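Local coordinates for xylanase inhibitor TL-XI (PDB 3G7M), which inhibits xylanases noncompetitively and belongs to the small thaumatin-like proteins, a family linked to plant defence, at residues C9-L21 and G44-F56. The protein carries 4 engineered substitutions. Residues are numbered along the deposited sequence; the frame is centred on the assembly and turned at random.
Sequences CHFTVWPAVALVL and GSQYIWGRTGCSF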
loop_
_atom_site.group_PDB
_atom_site.type_symbol
_atom_site.label_atom_id
_atom_site.label_comp_id
_atom_site.label_asym_id
_atom_site.label_seq_id
_atom_site.Cartn_x
_atom_site.Cartn_y
_atom_site.Cartn_z
ATOM N N CYS A 9 0.260 13.174 3.185
ATOM C CA CYS A 9 0.024 14.147 2.130
ATOM C C CYS A 9 -0.979 15.241 2.551
ATOM O O CYS A 9 -1.746 15.074 3.511
ATOM C CB CYS A 9 -0.484 13.418 0.901
ATOM S SG CYS A 9 0.427 11.924 0.587
ATOM N N HIS A 10 -0.969 16.371 1.844
ATOM C CA HIS A 10 -1.933 17.439 2.120
ATOM C C HIS A 10 -3.302 17.204 1.438
ATOM O O HIS A 10 -4.183 18.060 1.469
ATOM C CB HIS A 10 -1.365 18.769 1.647
ATOM C CG HIS A 10 -0.092 19.163 2.328
ATOM N ND1 HIS A 10 -0.016 19.373 3.699
ATOM C CD2 HIS A 10 1.146 19.432 1.819
ATOM C CE1 HIS A 10 1.219 19.737 4.009
ATOM N NE2 HIS A 10 1.944 19.777 2.888
ATOM N N PHE A 11 -3.466 16.055 0.803
ATOM C CA PHE A 11 -4.705 15.709 0.124
ATOM C C PHE A 11 -5.175 14.334 0.567
ATOM O O PHE A 11 -4.406 13.540 1.079
ATOM C CB PHE A 11 -4.554 15.759 -1.406
ATOM C CG PHE A 11 -3.309 15.123 -1.898
ATOM C CD1 PHE A 11 -2.219 15.894 -2.250
ATOM C CD2 PHE A 11 -3.199 13.738 -1.984
ATOM C CE1 PHE A 11 -1.030 15.305 -2.700
ATOM C CE2 PHE A 11 -2.010 13.141 -2.434
ATOM C CZ PHE A 11 -0.925 13.935 -2.792
ATOM N N THR A 12 -6.455 14.062 0.375
ATOM C CA THR A 12 -7.008 12.780 0.749
ATOM C C THR A 12 -6.417 11.676 -0.131
ATOM O O THR A 12 -6.399 11.808 -1.358
ATOM C CB THR A 12 -8.542 12.803 0.605
ATOM O OG1 THR A 12 -9.052 14.041 1.156
ATOM C CG2 THR A 12 -9.169 11.607 1.332
ATOM N N VAL A 13 -5.921 10.603 0.483
ATOM C CA VAL A 13 -5.626 9.375 -0.270
ATOM C C VAL A 13 -6.497 8.173 0.145
ATOM O O VAL A 13 -6.967 8.094 1.303
ATOM C CB VAL A 13 -4.148 8.974 -0.227
ATOM C CG1 VAL A 13 -3.275 10.170 -0.445
ATOM C CG2 VAL A 13 -3.821 8.320 1.040
ATOM N N TRP A 14 -6.703 7.254 -0.811
ATOM C CA TRP A 14 -7.565 6.083 -0.636
ATOM C C TRP A 14 -6.741 4.794 -0.686
ATOM O O TRP A 14 -6.569 4.212 -1.756
ATOM C CB TRP A 14 -8.656 6.072 -1.729
ATOM C CG TRP A 14 -9.857 6.965 -1.434
ATOM C CD1 TRP A 14 -11.057 6.593 -0.837
ATOM C CD2 TRP A 14 -9.969 8.353 -1.705
ATOM N NE1 TRP A 14 -11.891 7.673 -0.738
ATOM C CE2 TRP A 14 -11.254 8.768 -1.262
ATOM C CE3 TRP A 14 -9.115 9.292 -2.282
ATOM C CZ2 TRP A 14 -11.702 10.092 -1.379
ATOM C CZ3 TRP A 14 -9.565 10.620 -2.412
ATOM C CH2 TRP A 14 -10.851 11.004 -1.956
ATOM N N PRO A 15 -6.216 4.344 0.463
ATOM C CA PRO A 15 -5.355 3.160 0.465
ATOM C C PRO A 15 -6.117 1.912 0.043
ATOM O O PRO A 15 -7.299 1.805 0.340
ATOM C CB PRO A 15 -4.923 3.034 1.939
ATOM C CG PRO A 15 -5.131 4.350 2.511
ATOM C CD PRO A 15 -6.320 4.930 1.807
ATOM N N ALA A 16 -5.443 0.987 -0.644
ATOM C CA ALA A 16 -6.062 -0.234 -1.074
ATOM C C ALA A 16 -5.135 -1.357 -0.776
ATOM O O ALA A 16 -3.956 -1.313 -1.120
ATOM C CB ALA A 16 -6.355 -0.182 -2.525
ATOM N N VAL A 17 -5.681 -2.373 -0.129
ATOM C CA VAL A 17 -4.940 -3.555 0.159
ATOM C C VAL A 17 -5.626 -4.701 -0.577
ATOM O O VAL A 17 -6.834 -4.909 -0.438
ATOM C CB VAL A 17 -4.857 -3.802 1.689
ATOM C CG1 VAL A 17 -4.007 -5.048 2.023
ATOM C CG2 VAL A 17 -4.307 -2.589 2.394
ATOM N N ALA A 18 -4.842 -5.432 -1.372
ATOM C CA ALA A 18 -5.274 -6.693 -2.006
ATOM C C ALA A 18 -4.174 -7.773 -1.946
ATOM O O ALA A 18 -3.042 -7.491 -2.280
ATOM C CB ALA A 18 -5.728 -6.447 -3.460
ATOM N N LEU A 19 -4.513 -8.997 -1.519
ATOM C CA LEU A 19 -3.603 -10.152 -1.590
ATOM C C LEU A 19 -3.259 -10.507 -3.040
ATOM O O LEU A 19 -4.067 -10.308 -3.952
ATOM C CB LEU A 19 -4.248 -11.353 -0.928
ATOM C CG LEU A 19 -4.363 -11.393 0.611
ATOM C CD1 LEU A 19 -5.548 -10.607 1.078
ATOM C CD2 LEU A 19 -4.542 -12.815 1.095
ATOM N N VAL A 20 -2.066 -11.048 -3.260
ATOM C CA VAL A 20 -1.514 -11.157 -4.627
ATOM C C VAL A 20 -2.305 -12.052 -5.549
ATOM O O VAL A 20 -2.316 -11.822 -6.774
ATOM C CB VAL A 20 -0.018 -11.597 -4.675
ATOM C CG1 VAL A 20 0.888 -10.545 -4.032
ATOM C CG2 VAL A 20 0.157 -12.965 -4.037
ATOM N N LEU A 21 -2.959 -13.061 -4.972
ATOM C CA LEU A 21 -3.611 -14.073 -5.794
ATOM C C LEU A 21 -5.140 -14.086 -5.765
ATOM O O LEU A 21 -5.772 -14.991 -6.327
ATOM C CB LEU A 21 -3.043 -15.455 -5.480
ATOM C CG LEU A 21 -1.526 -15.610 -5.639
ATOM C CD1 LEU A 21 -1.151 -17.027 -5.318
ATOM C CD2 LEU A 21 -1.043 -15.219 -7.027
ATOM N N GLY A 44 0.973 -15.383 3.640
ATOM C CA GLY A 44 0.537 -14.738 2.412
ATOM C C GLY A 44 1.212 -13.410 2.136
ATOM O O GLY A 44 1.953 -12.869 2.970
ATOM N N SER A 45 0.953 -12.870 0.954
ATOM C CA SER A 45 1.458 -11.542 0.611
ATOM C C SER A 45 0.333 -10.652 0.085
ATOM O O SER A 45 -0.665 -11.148 -0.472
ATOM C CB SER A 45 2.646 -11.615 -0.377
ATOM O OG SER A 45 2.421 -12.596 -1.386
ATOM N N GLN A 46 0.496 -9.340 0.281
ATOM C CA GLN A 46 -0.540 -8.377 -0.032
ATOM C C GLN A 46 0.084 -7.240 -0.807
ATOM O O GLN A 46 1.233 -6.870 -0.547
ATOM C CB GLN A 46 -1.145 -7.830 1.257
ATOM C CG GLN A 46 -1.699 -8.871 2.198
ATOM C CD GLN A 46 -1.760 -8.376 3.639
ATOM O OE1 GLN A 46 -0.752 -7.924 4.196
ATOM N NE2 GLN A 46 -2.950 -8.468 4.257
ATOM N N TYR A 47 -0.671 -6.689 -1.762
ATOM C CA TYR A 47 -0.278 -5.473 -2.461
ATOM C C TYR A 47 -0.909 -4.353 -1.681
ATOM O O TYR A 47 -2.070 -4.493 -1.220
ATOM C CB TYR A 47 -0.807 -5.437 -3.907
ATOM C CG TYR A 47 -0.037 -6.277 -4.898
ATOM C CD1 TYR A 47 1.356 -6.164 -4.982
ATOM C CD2 TYR A 47 -0.708 -7.170 -5.764
ATOM C CE1 TYR A 47 2.069 -6.924 -5.894
ATOM C CE2 TYR A 47 -0.010 -7.946 -6.686
ATOM C CZ TYR A 47 1.382 -7.829 -6.752
ATOM O OH TYR A 47 2.085 -8.628 -7.662
ATOM N N ILE A 48 -0.167 -3.239 -1.549
ATOM C CA ILE A 48 -0.669 -2.073 -0.842
ATOM C C ILE A 48 -0.326 -0.886 -1.700
ATOM O O ILE A 48 0.838 -0.688 -2.062
ATOM C CB ILE A 48 -0.000 -1.956 0.574
ATOM C CG1 ILE A 48 -0.419 -3.140 1.439
ATOM C CG2 ILE A 48 -0.321 -0.612 1.268
ATOM C CD1 ILE A 48 0.381 -3.312 2.673
ATOM N N TRP A 49 -1.334 -0.093 -2.035
ATOM C CA TRP A 49 -1.118 1.145 -2.784
ATOM C C TRP A 49 -2.134 2.204 -2.418
ATOM O O TRP A 49 -3.215 1.879 -1.956
ATOM C CB TRP A 49 -1.169 0.881 -4.305
ATOM C CG TRP A 49 -2.532 0.561 -4.828
ATOM C CD1 TRP A 49 -3.414 1.428 -5.360
ATOM C CD2 TRP A 49 -3.146 -0.730 -4.881
ATOM N NE1 TRP A 49 -4.558 0.771 -5.742
ATOM C CE2 TRP A 49 -4.422 -0.559 -5.459
ATOM C CE3 TRP A 49 -2.741 -2.016 -4.499
ATOM C CZ2 TRP A 49 -5.309 -1.615 -5.651
ATOM C CZ3 TRP A 49 -3.621 -3.065 -4.686
ATOM C CH2 TRP A 49 -4.892 -2.854 -5.258
ATOM N N GLY A 50 -1.790 3.465 -2.664
ATOM C CA GLY A 50 -2.717 4.571 -2.465
ATOM C C GLY A 50 -3.376 5.055 -3.746
ATOM O O GLY A 50 -2.770 5.012 -4.823
ATOM N N ARG A 51 -4.619 5.537 -3.607
ATOM C CA ARG A 51 -5.382 6.095 -4.718
ATOM C C ARG A 51 -5.786 7.520 -4.408
ATOM O O ARG A 51 -6.176 7.832 -3.275
ATOM C CB ARG A 51 -6.636 5.275 -4.965
ATOM C CG ARG A 51 -6.420 3.772 -5.025
ATOM C CD ARG A 51 -7.761 3.082 -4.941
ATOM N NE ARG A 51 -8.243 2.992 -3.573
ATOM C CZ ARG A 51 -9.472 2.627 -3.241
ATOM N NH1 ARG A 51 -10.356 2.350 -4.187
ATOM N NH2 ARG A 51 -9.818 2.546 -1.962
ATOM N N THR A 52 -5.696 8.385 -5.422
ATOM C CA THR A 52 -6.015 9.794 -5.231
ATOM C C THR A 52 -7.128 10.159 -6.157
ATOM O O THR A 52 -7.280 9.522 -7.186
ATOM C CB THR A 52 -4.805 10.712 -5.528
ATOM O OG1 THR A 52 -4.381 10.564 -6.897
ATOM C CG2 THR A 52 -3.644 10.409 -4.575
ATOM N N GLY A 53 -7.892 11.190 -5.790
ATOM C CA GLY A 53 -8.936 11.761 -6.643
ATOM C C GLY A 53 -10.104 10.820 -6.862
ATOM O O GLY A 53 -10.599 10.658 -7.991
ATOM N N CYS A 54 -10.535 10.175 -5.778
ATOM C CA CYS A 54 -11.639 9.212 -5.843
ATOM C C CYS A 54 -12.928 9.941 -5.570
ATOM O O CYS A 54 -13.065 10.597 -4.545
ATOM C CB CYS A 54 -11.452 8.069 -4.841
ATOM S SG CYS A 54 -9.863 7.225 -5.011
ATOM N N SER A 55 -13.862 9.837 -6.510
ATOM C CA SER A 55 -15.167 10.418 -6.326
ATOM C C SER A 55 -16.245 9.332 -6.448
ATOM O O SER A 55 -16.452 8.778 -7.531
ATOM C CB SER A 55 -15.374 11.541 -7.334
ATOM O OG SER A 55 -16.577 12.236 -7.037
ATOM N N PHE A 56 -16.910 9.031 -5.323
ATOM C CA PHE A 56 -17.994 8.039 -5.271
ATOM C C PHE A 56 -19.333 8.600 -4.800
ATOM O O PHE A 56 -19.357 9.493 -3.947
ATOM C CB PHE A 56 -17.595 6.882 -4.369
ATOM C CG PHE A 56 -16.298 6.252 -4.747
ATOM C CD1 PHE A 56 -16.150 5.608 -5.972
ATOM C CD2 PHE A 56 -15.225 6.290 -3.869
ATOM C CE1 PHE A 56 -14.936 5.016 -6.330
ATOM C CE2 PHE A 56 -14.011 5.703 -4.202
ATOM C CZ PHE A 56 -13.863 5.072 -5.443
#
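Trp14 and Arg51 meet where two neighbouring antiparallel strands of a thaumatin-like β-sandwich, 13-19 and 44-52, run side by side in its six-stranded sheet. The two strands illustrate how a side chain can add its own bond to a backbone ladder. In the regular part, Ala16 with Trp49 and Ala18 with Tyr47 are hydrogen-bonded pairs, each closed by two backbone bonds; Ala16 N lies 2.7 Å from Trp49 O. Val20 N to Ser45 O continues the bonding beyond the strand end. At Trp14, whose N donates to Arg51 O, the Arg51 side chain adds a bond to the backbone ones. Its chain, bent at chi3 (-80°), folds back so that NE donates to Trp14 O at 2.8 Å, the oxygen lying near the guanidinium plane. Arg51 N reaches the same oxygen from the opposite face of the carbonyl plane, giving that acceptor two grips.

Apolar contacts divide between the faces of the sheet. On one, Val17 and Ile48 lie side by side and pack on Ile5 of strand 3-7, part of the other sheet. On the other, the CB of Ala16 sits over the Trp49 indole, 3.8 Å from the centroid of its six-membered ring, while Ala18 CB meets the indole edge. Trp49 NE1 is hydrogen-bonded to Gly67 O. Farther along, Val20 CG1 rests over one face of the Tyr47 ring.

At the other end of the contact, the Trp14 indole lies between Cys54 CB, over one face, and Thr12 CG2, toward the rim of the opposite face. Cys54 SG, disulfide-bonded to Cys64, lies obliquely 4.0 Å from the centroid of the Trp14 five-membered ring. A serine in place of Trp14 would probably leave a gap beside Cys54 CB and deprive Cys54 SG of its aromatic neighbour. Cys54 CB stands 3.6 Å from the centroid of the six-membered ring, a CH-pi contact only 15° off the ring normal.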